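PDB 2G7L: TetR-family transcriptional regulator from Streptomyces coelicolor, which probably binds operator DNA as a dimer through an N-terminal helix-turn-helix and regulates transcription, as TetR-family repressors do in response to small ligands. Local coordinates for residues L71-G76 / P119-Y124; Y100-F105 / A156-A160; V131-L135 / V145-V149. All coordinates share one frame; numbering follows the deposited sequence. Where two conformers were deposited one is given.

Interaction 1. Residues L71-G76 / P119-Y124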
loop_
_atom_site.group_PDB
_atom_site.type_symbol
_atom_site.label_atom_id
_atom_site.label_comp_id
_atom_site.label_asym_id
_atom_site.label_seq_id
_atom_site.Cartn_x
_atom_site.Cartn_y
_atom_site.Cartn_z
ATOM N N LEU A 71 4.817 6.229 -14.603
ATOM C CA LEU A 71 4.260 4.864 -14.450
ATOM C C LEU A 71 3.288 4.622 -15.543
ATOM O O LEU A 71 3.309 3.535 -16.155
ATOM C CB LEU A 71 3.598 4.632 -13.067
ATOM C CG LEU A 71 3.003 3.236 -12.851
ATOM C CD1 LEU A 71 4.071 2.187 -13.050
ATOM C CD2 LEU A 71 2.385 3.180 -11.435
ATOM N N ASP A 72 2.424 5.595 -15.815
ATOM C CA ASP A 72 1.487 5.412 -16.928
ATOM C C ASP A 72 2.159 5.010 -18.246
ATOM O O ASP A 72 1.806 4.003 -18.867
ATOM C CB ASP A 72 0.572 6.602 -17.114
ATOM C CG ASP A 72 -0.620 6.272 -18.014
ATOM O OD1 ASP A 72 -0.386 6.089 -19.216
ATOM O OD2 ASP A 72 -1.791 6.227 -17.563
ATOM N N ALA A 73 3.192 5.743 -18.625
ATOM C CA ALA A 73 3.985 5.417 -19.793
ATOM C C ALA A 73 4.385 3.938 -19.784
ATOM O O ALA A 73 4.190 3.233 -20.780
ATOM C CB ALA A 73 5.266 6.323 -19.826
ATOM N N LEU A 74 4.928 3.472 -18.659
ATOM C CA LEU A 74 5.501 2.100 -18.543
ATOM C C LEU A 74 4.438 0.988 -18.619
ATOM O O LEU A 74 4.737 -0.180 -18.906
ATOM C CB LEU A 74 6.317 1.977 -17.236
ATOM C CG LEU A 74 7.603 2.822 -17.169
ATOM C CD1 LEU A 74 7.945 3.196 -15.765
ATOM C CD2 LEU A 74 8.799 2.064 -17.776
ATOM N N LEU A 75 3.187 1.391 -18.425
ATOM C CA LEU A 75 2.022 0.487 -18.454
ATOM C C LEU A 75 1.492 0.221 -19.862
ATOM O O LEU A 75 0.526 -0.526 -20.028
ATOM C CB LEU A 75 0.876 1.060 -17.587
ATOM C CG LEU A 75 0.737 0.582 -16.134
ATOM C CD1 LEU A 75 2.002 -0.037 -15.606
ATOM C CD2 LEU A 75 0.230 1.681 -15.219
ATOM N N GLY A 76 2.087 0.867 -20.877
ATOM C CA GLY A 76 1.770 0.553 -22.262
ATOM C C GLY A 76 2.340 -0.810 -22.637
ATOM O O GLY A 76 1.918 -1.422 -23.636
ATOM N N PRO A 119 -1.832 6.820 -11.404
ATOM C CA PRO A 119 -1.827 7.239 -12.791
ATOM C C PRO A 119 -3.217 7.649 -13.278
ATOM O O PRO A 119 -4.255 7.265 -12.689
ATOM C CB PRO A 119 -1.338 5.995 -13.529
ATOM C CG PRO A 119 -0.443 5.349 -12.550
ATOM C CD PRO A 119 -1.222 5.490 -11.258
ATOM N N SER A 120 -3.227 8.449 -14.348
ATOM C CA SER A 120 -4.452 8.937 -14.916
ATOM C C SER A 120 -4.329 9.033 -16.447
ATOM O O SER A 120 -5.135 9.677 -17.080
ATOM C CB SER A 120 -4.802 10.298 -14.321
ATOM O OG SER A 120 -3.803 11.268 -14.635
ATOM N N GLY A 121 -3.345 8.390 -17.053
ATOM C CA GLY A 121 -3.204 8.571 -18.484
ATOM C C GLY A 121 -3.909 7.479 -19.230
ATOM O O GLY A 121 -4.627 6.663 -18.632
ATOM N N GLU A 122 -3.679 7.417 -20.544
ATOM C CA GLU A 122 -4.422 6.466 -21.377
ATOM C C GLU A 122 -4.201 4.994 -21.052
ATOM O O GLU A 122 -5.135 4.185 -21.143
ATOM C CB GLU A 122 -4.204 6.691 -22.899
ATOM C CG GLU A 122 -5.327 6.005 -23.744
ATOM C CD GLU A 122 -6.747 6.103 -23.085
ATOM O OE1 GLU A 122 -7.323 7.225 -23.038
ATOM O OE2 GLU A 122 -7.296 5.056 -22.630
ATOM N N ASN A 123 -2.967 4.651 -20.719
ATOM C CA ASN A 123 -2.601 3.282 -20.467
ATOM C C ASN A 123 -3.254 2.746 -19.168
ATOM O O ASN A 123 -3.589 1.555 -19.080
ATOM C CB ASN A 123 -1.092 3.156 -20.405
ATOM C CG ASN A 123 -0.414 3.389 -21.792
ATOM O OD1 ASN A 123 -0.923 2.937 -22.812
ATOM N ND2 ASN A 123 0.756 4.028 -21.799
ATOM N N TYR A 124 -3.444 3.635 -18.189
ATOM C CA TYR A 124 -3.988 3.259 -16.892
ATOM C C TYR A 124 -5.477 3.130 -17.068
ATOM O O TYR A 124 -6.062 2.141 -16.621
ATOM C CB TYR A 124 -3.662 4.269 -15.765
ATOM C CG TYR A 124 -4.048 3.758 -14.353
ATOM C CD1 TYR A 124 -3.318 2.748 -13.741
ATOM C CD2 TYR A 124 -5.115 4.285 -13.662
ATOM C CE1 TYR A 124 -3.650 2.262 -12.436
ATOM C CE2 TYR A 124 -5.459 3.815 -12.351
ATOM C CZ TYR A 124 -4.710 2.792 -11.762
ATOM O OH TYR A 124 -4.994 2.288 -10.466
#
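Asp72, near the C-terminal end of helix 63-74, meets the N-terminal end of helix 122-136 with its carboxylate and Asn123 with its backbone carbonyl. With CG anti to the backbone N (chi1 -165°), the carboxylate reaches across to the start of the other helix, where OD1 accepts a weak bond from Asn123 N at 3.3 Å and OD2 lies 3.1 Å from Tyr124 N. The second of these is less certain, because OD2 sits too close to Gly121 in the model. The Asn123 amide supplies a return bond: its ND2 donates to Asp72 O at 3.1 Å, coming from above the carbonyl plane, 45° out of it. Leu75 N reaches the same oxygen from the opposite face, so one carbonyl serves both its own helix end and the neighbouring helix. The carboxylate and amide planes are only 23° apart. Apolar contacts lie beside this polar group. Leu71 CD2 touches Pro119 CG at 3.7 Å, and Leu75 CD2 comes to the edge of the Tyr124 ring, 4.0 Å from CD1. Beyond the pair, Pro119 O accepts a bond from Thr179 OG1 of the second subunit. A carboxylate set against the first-turn N-H groups, with Gly121 at the N-cap, resembles capping of a helix N-terminus by a side chain of another helix; it ties the C-terminal body to helix 63-74, the TetR-family connection to the DNA-binding part.

Interaction 2. Residues Y100-F105 / A156-A160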
loop_
_atom_site.group_PDB
_atom_site.type_symbol
_atom_site.label_atom_id
_atom_site.label_comp_id
_atom_site.label_asym_id
_atom_site.label_seq_id
_atom_site.Cartn_x
_atom_site.Cartn_y
_atom_site.Cartn_z
ATOM N N TYR A 100 0.729 -6.168 -14.601
ATOM C CA TYR A 100 0.775 -4.900 -13.860
ATOM C C TYR A 100 1.766 -4.979 -12.720
ATOM O O TYR A 100 2.686 -4.151 -12.617
ATOM C CB TYR A 100 -0.597 -4.534 -13.354
ATOM C CG TYR A 100 -0.662 -3.343 -12.424
ATOM C CD1 TYR A 100 -0.583 -2.042 -12.928
ATOM C CD2 TYR A 100 -0.886 -3.503 -11.028
ATOM C CE1 TYR A 100 -0.680 -0.924 -12.101
ATOM C CE2 TYR A 100 -1.013 -2.377 -10.194
ATOM C CZ TYR A 100 -0.898 -1.096 -10.739
ATOM O OH TYR A 100 -1.009 0.029 -9.963
ATOM N N THR A 101 1.639 -6.014 -11.886
ATOM C CA THR A 101 2.509 -6.211 -10.724
ATOM C C THR A 101 4.003 -6.323 -11.093
ATOM O O THR A 101 4.850 -5.773 -10.409
ATOM C CB THR A 101 2.069 -7.461 -9.883
ATOM O OG1 THR A 101 0.728 -7.267 -9.429
ATOM C CG2 THR A 101 2.938 -7.621 -8.658
ATOM N N LEU A 102 4.297 -7.051 -12.165
ATOM C CA LEU A 102 5.671 -7.201 -12.638
ATOM C C LEU A 102 6.263 -5.867 -13.106
ATOM O O LEU A 102 7.427 -5.632 -12.891
ATOM C CB LEU A 102 5.725 -8.232 -13.776
ATOM C CG LEU A 102 5.599 -9.677 -13.261
ATOM C CD1 LEU A 102 5.176 -10.598 -14.387
ATOM C CD2 LEU A 102 6.863 -10.183 -12.552
ATOM N N VAL A 103 5.474 -4.981 -13.698
ATOM C CA VAL A 103 6.041 -3.634 -13.921
ATOM C C VAL A 103 6.312 -2.877 -12.631
ATOM O O VAL A 103 7.347 -2.284 -12.490
ATOM C CB VAL A 103 5.438 -2.774 -15.122
ATOM C CG1 VAL A 103 4.220 -3.380 -15.790
ATOM C CG2 VAL A 103 5.328 -1.248 -14.848
ATOM N N LEU A 104 5.433 -2.991 -11.654
ATOM C CA LEU A 104 5.674 -2.375 -10.339
ATOM C C LEU A 104 6.891 -2.946 -9.623
ATOM O O LEU A 104 7.631 -2.202 -9.018
ATOM C CB LEU A 104 4.430 -2.492 -9.474
ATOM C CG LEU A 104 3.353 -1.386 -9.397
ATOM C CD1 LEU A 104 3.357 -0.425 -10.521
ATOM C CD2 LEU A 104 1.980 -1.895 -9.166
ATOM N N PHE A 105 7.100 -4.256 -9.684
ATOM C CA PHE A 105 8.255 -4.888 -9.017
ATOM C C PHE A 105 9.564 -4.397 -9.634
ATOM O O PHE A 105 10.560 -4.303 -8.943
ATOM C CB PHE A 105 8.205 -6.425 -9.142
ATOM C CG PHE A 105 7.418 -7.147 -8.013
ATOM C CD1 PHE A 105 6.163 -6.694 -7.597
ATOM C CD2 PHE A 105 7.943 -8.289 -7.408
ATOM C CE1 PHE A 105 5.412 -7.375 -6.550
ATOM C CE2 PHE A 105 7.202 -8.984 -6.400
ATOM C CZ PHE A 105 5.932 -8.500 -5.967
ATOM N N ALA A 156 -1.974 -5.066 -5.437
ATOM C CA ALA A 156 -0.729 -5.340 -6.157
ATOM C C ALA A 156 0.273 -4.223 -5.907
ATOM O O ALA A 156 1.454 -4.458 -5.652
ATOM C CB ALA A 156 -0.993 -5.507 -7.697
ATOM N N THR A 157 -0.231 -2.995 -5.934
ATOM C CA THR A 157 0.581 -1.814 -5.713
ATOM C C THR A 157 1.175 -1.809 -4.333
ATOM O O THR A 157 2.343 -1.495 -4.192
ATOM C CB THR A 157 -0.261 -0.531 -5.842
ATOM O OG1 THR A 157 -1.013 -0.564 -7.072
ATOM C CG2 THR A 157 0.609 0.706 -5.818
ATOM N N ALA A 158 0.363 -2.096 -3.290
ATOM C CA ALA A 158 0.905 -2.166 -1.901
ATOM C C ALA A 158 1.969 -3.233 -1.799
ATOM O O ALA A 158 2.996 -3.003 -1.182
ATOM C CB ALA A 158 -0.205 -2.374 -0.862
ATOM N N THR A 159 1.771 -4.368 -2.428
ATOM C CA THR A 159 2.772 -5.463 -2.351
ATOM C C THR A 159 4.083 -5.155 -3.090
ATOM O O THR A 159 5.181 -5.570 -2.673
ATOM C CB THR A 159 2.208 -6.832 -2.849
ATOM O OG1 THR A 159 1.074 -7.223 -2.052
ATOM C CG2 THR A 159 3.266 -7.960 -2.715
ATOM N N ALA A 160 3.967 -4.494 -4.240
ATOM C CA ALA A 160 5.170 -4.033 -4.976
ATOM C C ALA A 160 5.912 -2.909 -4.218
ATOM O O ALA A 160 7.143 -2.845 -4.246
ATOM C CB ALA A 160 4.782 -3.588 -6.404
#
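This is a buried helix-to-helix packing contact in the C-terminal domain, where helices 89-106 and 142-161 run nearly parallel: the axes of their short segments come within 9.1 Å and are inclined by 27°. The small side chains of Ala156 and Ala160, one turn apart, point at the partner helix. Ala160 CB presses on Leu104 CB at 3.3 Å, tighter than usual for two carbons, and is also 3.6 Å from Phe105 CD1. Ala156 CB lies in the plane of the Tyr100 ring, at its edge, 3.9 Å from CD2. Thr101 OG1 lies against the same Ala156 CB at 3.0 Å and has its polar partner in Leu97 O. Leu104 sets CD2 against the backbone at Thr157, 3.7 Å from CA. The Tyr100 ring swings away from its own backbone N (chi1 172°), which carries it across toward the neighbouring helix and brings OH to Thr157 OG1 at 3.0 Å. In this hydrogen bond the tyrosine is the donor, and OG1 lies at the ring edge, in plane. The small alanines let the two backbones come close, and because Thr157 OG1 accepts from Tyr100 while bonded to Leu153 O, both buried hydroxyls are satisfied and the ring is held in position.

Interaction 3. Residues V131-L135 / V145-V149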
loop_
_atom_site.group_PDB
_atom_site.type_symbol
_atom_site.label_atom_id
_atom_site.label_comp_id
_atom_site.label_asym_id
_atom_site.label_seq_id
_atom_site.Cartn_x
_atom_site.Cartn_y
_atom_site.Cartn_z
ATOM N N VAL A 131 -9.681 -4.514 -16.589
ATOM C CA VAL A 131 -9.781 -5.269 -15.337
ATOM C C VAL A 131 -11.223 -5.300 -15.034
ATOM O O VAL A 131 -11.738 -6.317 -14.617
ATOM C CB VAL A 131 -9.008 -4.567 -14.213
ATOM C CG1 VAL A 131 -9.421 -5.155 -12.838
ATOM C CG2 VAL A 131 -7.595 -4.802 -14.416
ATOM N N LEU A 132 -11.900 -4.179 -15.300
ATOM C CA LEU A 132 -13.306 -4.074 -15.012
ATOM C C LEU A 132 -14.153 -5.050 -15.885
ATOM O O LEU A 132 -15.106 -5.708 -15.395
ATOM C CB LEU A 132 -13.759 -2.659 -15.299
ATOM C CG LEU A 132 -13.682 -1.531 -14.301
ATOM C CD1 LEU A 132 -13.989 -0.172 -14.987
ATOM C CD2 LEU A 132 -14.683 -1.736 -13.230
ATOM N N GLU A 133 -13.781 -5.120 -17.167
ATOM C CA GLU A 133 -14.431 -5.983 -18.158
ATOM C C GLU A 133 -14.402 -7.440 -17.711
ATOM O O GLU A 133 -15.406 -8.135 -17.728
ATOM C CB GLU A 133 -13.615 -5.874 -19.464
ATOM C CG GLU A 133 -14.342 -6.244 -20.744
ATOM C CD GLU A 133 -13.355 -6.422 -21.920
ATOM O OE1 GLU A 133 -13.519 -7.433 -22.647
ATOM O OE2 GLU A 133 -12.386 -5.612 -22.088
ATOM N N LEU A 134 -13.201 -7.900 -17.403
ATOM C CA LEU A 134 -12.962 -9.260 -16.941
ATOM C C LEU A 134 -13.680 -9.532 -15.608
ATOM O O LEU A 134 -14.430 -10.505 -15.454
ATOM C CB LEU A 134 -11.462 -9.475 -16.793
ATOM C CG LEU A 134 -10.674 -9.566 -18.094
ATOM C CD1 LEU A 134 -9.198 -9.791 -17.846
ATOM C CD2 LEU A 134 -11.160 -10.748 -18.984
ATOM N N LEU A 135 -13.458 -8.670 -14.628
ATOM C CA LEU A 135 -14.085 -8.917 -13.340
ATOM C C LEU A 135 -15.591 -9.008 -13.455
ATOM O O LEU A 135 -16.252 -9.758 -12.736
ATOM C CB LEU A 135 -13.661 -7.853 -12.283
ATOM C CG LEU A 135 -14.101 -8.173 -10.835
ATOM C CD1 LEU A 135 -13.634 -9.607 -10.307
ATOM C CD2 LEU A 135 -13.731 -7.047 -9.879
ATOM N N VAL A 145 -18.042 -4.998 -8.581
ATOM C CA VAL A 145 -16.948 -4.973 -9.585
ATOM C C VAL A 145 -16.207 -3.611 -9.615
ATOM O O VAL A 145 -15.037 -3.594 -9.807
ATOM C CB VAL A 145 -17.255 -5.684 -10.966
ATOM C CG1 VAL A 145 -18.648 -6.366 -11.058
ATOM C CG2 VAL A 145 -16.719 -4.983 -12.178
ATOM N N ALA A 146 -16.919 -2.533 -9.346
ATOM C CA ALA A 146 -16.408 -1.173 -9.342
ATOM C C ALA A 146 -15.434 -0.938 -8.158
ATOM O O ALA A 146 -14.320 -0.498 -8.391
ATOM C CB ALA A 146 -17.630 -0.172 -9.268
ATOM N N TRP A 147 -15.860 -1.259 -6.912
ATOM C CA TRP A 147 -14.987 -1.185 -5.739
ATOM C C TRP A 147 -13.933 -2.282 -5.752
ATOM O O TRP A 147 -12.804 -2.097 -5.261
ATOM C CB TRP A 147 -15.820 -1.176 -4.462
ATOM C CG TRP A 147 -16.620 0.093 -4.263
ATOM C CD1 TRP A 147 -16.938 1.003 -5.197
ATOM C CD2 TRP A 147 -17.202 0.561 -3.028
ATOM N NE1 TRP A 147 -17.744 2.030 -4.636
ATOM C CE2 TRP A 147 -17.905 1.753 -3.306
ATOM C CE3 TRP A 147 -17.170 0.094 -1.709
ATOM C CZ2 TRP A 147 -18.577 2.495 -2.302
ATOM C CZ3 TRP A 147 -17.845 0.802 -0.741
ATOM C CH2 TRP A 147 -18.539 1.981 -1.035
ATOM N N GLY A 148 -14.228 -3.405 -6.403
ATOM C CA GLY A 148 -13.286 -4.486 -6.452
ATOM C C GLY A 148 -12.031 -4.237 -7.253
ATOM O O GLY A 148 -10.933 -4.637 -6.886
ATOM N N VAL A 149 -12.150 -3.640 -8.418
ATOM C CA VAL A 149 -10.941 -3.442 -9.233
ATOM C C VAL A 149 -9.980 -2.428 -8.537
ATOM O O VAL A 149 -8.820 -2.601 -8.655
ATOM C CB VAL A 149 -11.286 -2.930 -10.705
ATOM C CG1 VAL A 149 -12.074 -4.053 -11.513
ATOM C CG2 VAL A 149 -12.146 -1.734 -10.605
#
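Val145 meets Leu135 and Leu132 with its CG1 almost eclipsed on its own backbone N (chi1 -2°), a strained or less certain rotamer and the oddest feature of a contact in which the side chains that meet are all apolar. Val145 and Leu135 lie alongside, pointing opposite ways, with Val145 CB 3.9 Å from Leu135 CD2. Val145 CG2 turns toward Leu132, 3.7 Å from its backbone O and 4.0 Å from its CD2. One turn later, Val149 is met by Val131, Leu132 and Leu135. Leu132 crosses it at about a right angle and lays CD2 against Val149 CG2 at 3.7 Å. Leu135 meets it at a slant, with CD2 3.8 Å from Val149 CG1. CG2 thus meets Leu132, whereas CG1, anti to the carbonyl carbon (chi1 -66°), is shared by both leucines. Val131 CG1 also faces Val149, but its closest approach is too short to be trusted. The segment axes approach to 9.6 Å, with 126° between their N-to-C directions, as helices 122-136 and 142-161 follow one another through a short connection. Val131 also packs on Leu93 and Val96 of helix 89-106, whereas Leu132 touches Ile194 of the second subunit. With valine and leucine methyls meeting in a buried contact, the pair is held by hydrophobic burial and van der Waals packing, linking the subunit's own helix packing to the dimer interface.

In the fold
The three contacts join four helices and run from the end nearest the DNA-binding region into the C-terminal domain. Interactions 1 and 2 have centres 14 Å apart and touch directly, through Leu71 and Leu75 against Val103 and Leu104; along the chain their segments alternate. Interaction 3 is 18 Å from either centre and touches neither. It shares helix 122-136 with interaction 1, which closes before it opens, and helix 142-161 with interaction 2, in whose loop it is nested. Each also reaches the second subunit. The set thus connects helix 63-74 with the helical body and the dimer partner, consistent with the TetR-family architecture, in which changes in that body can reach the DNA-binding part.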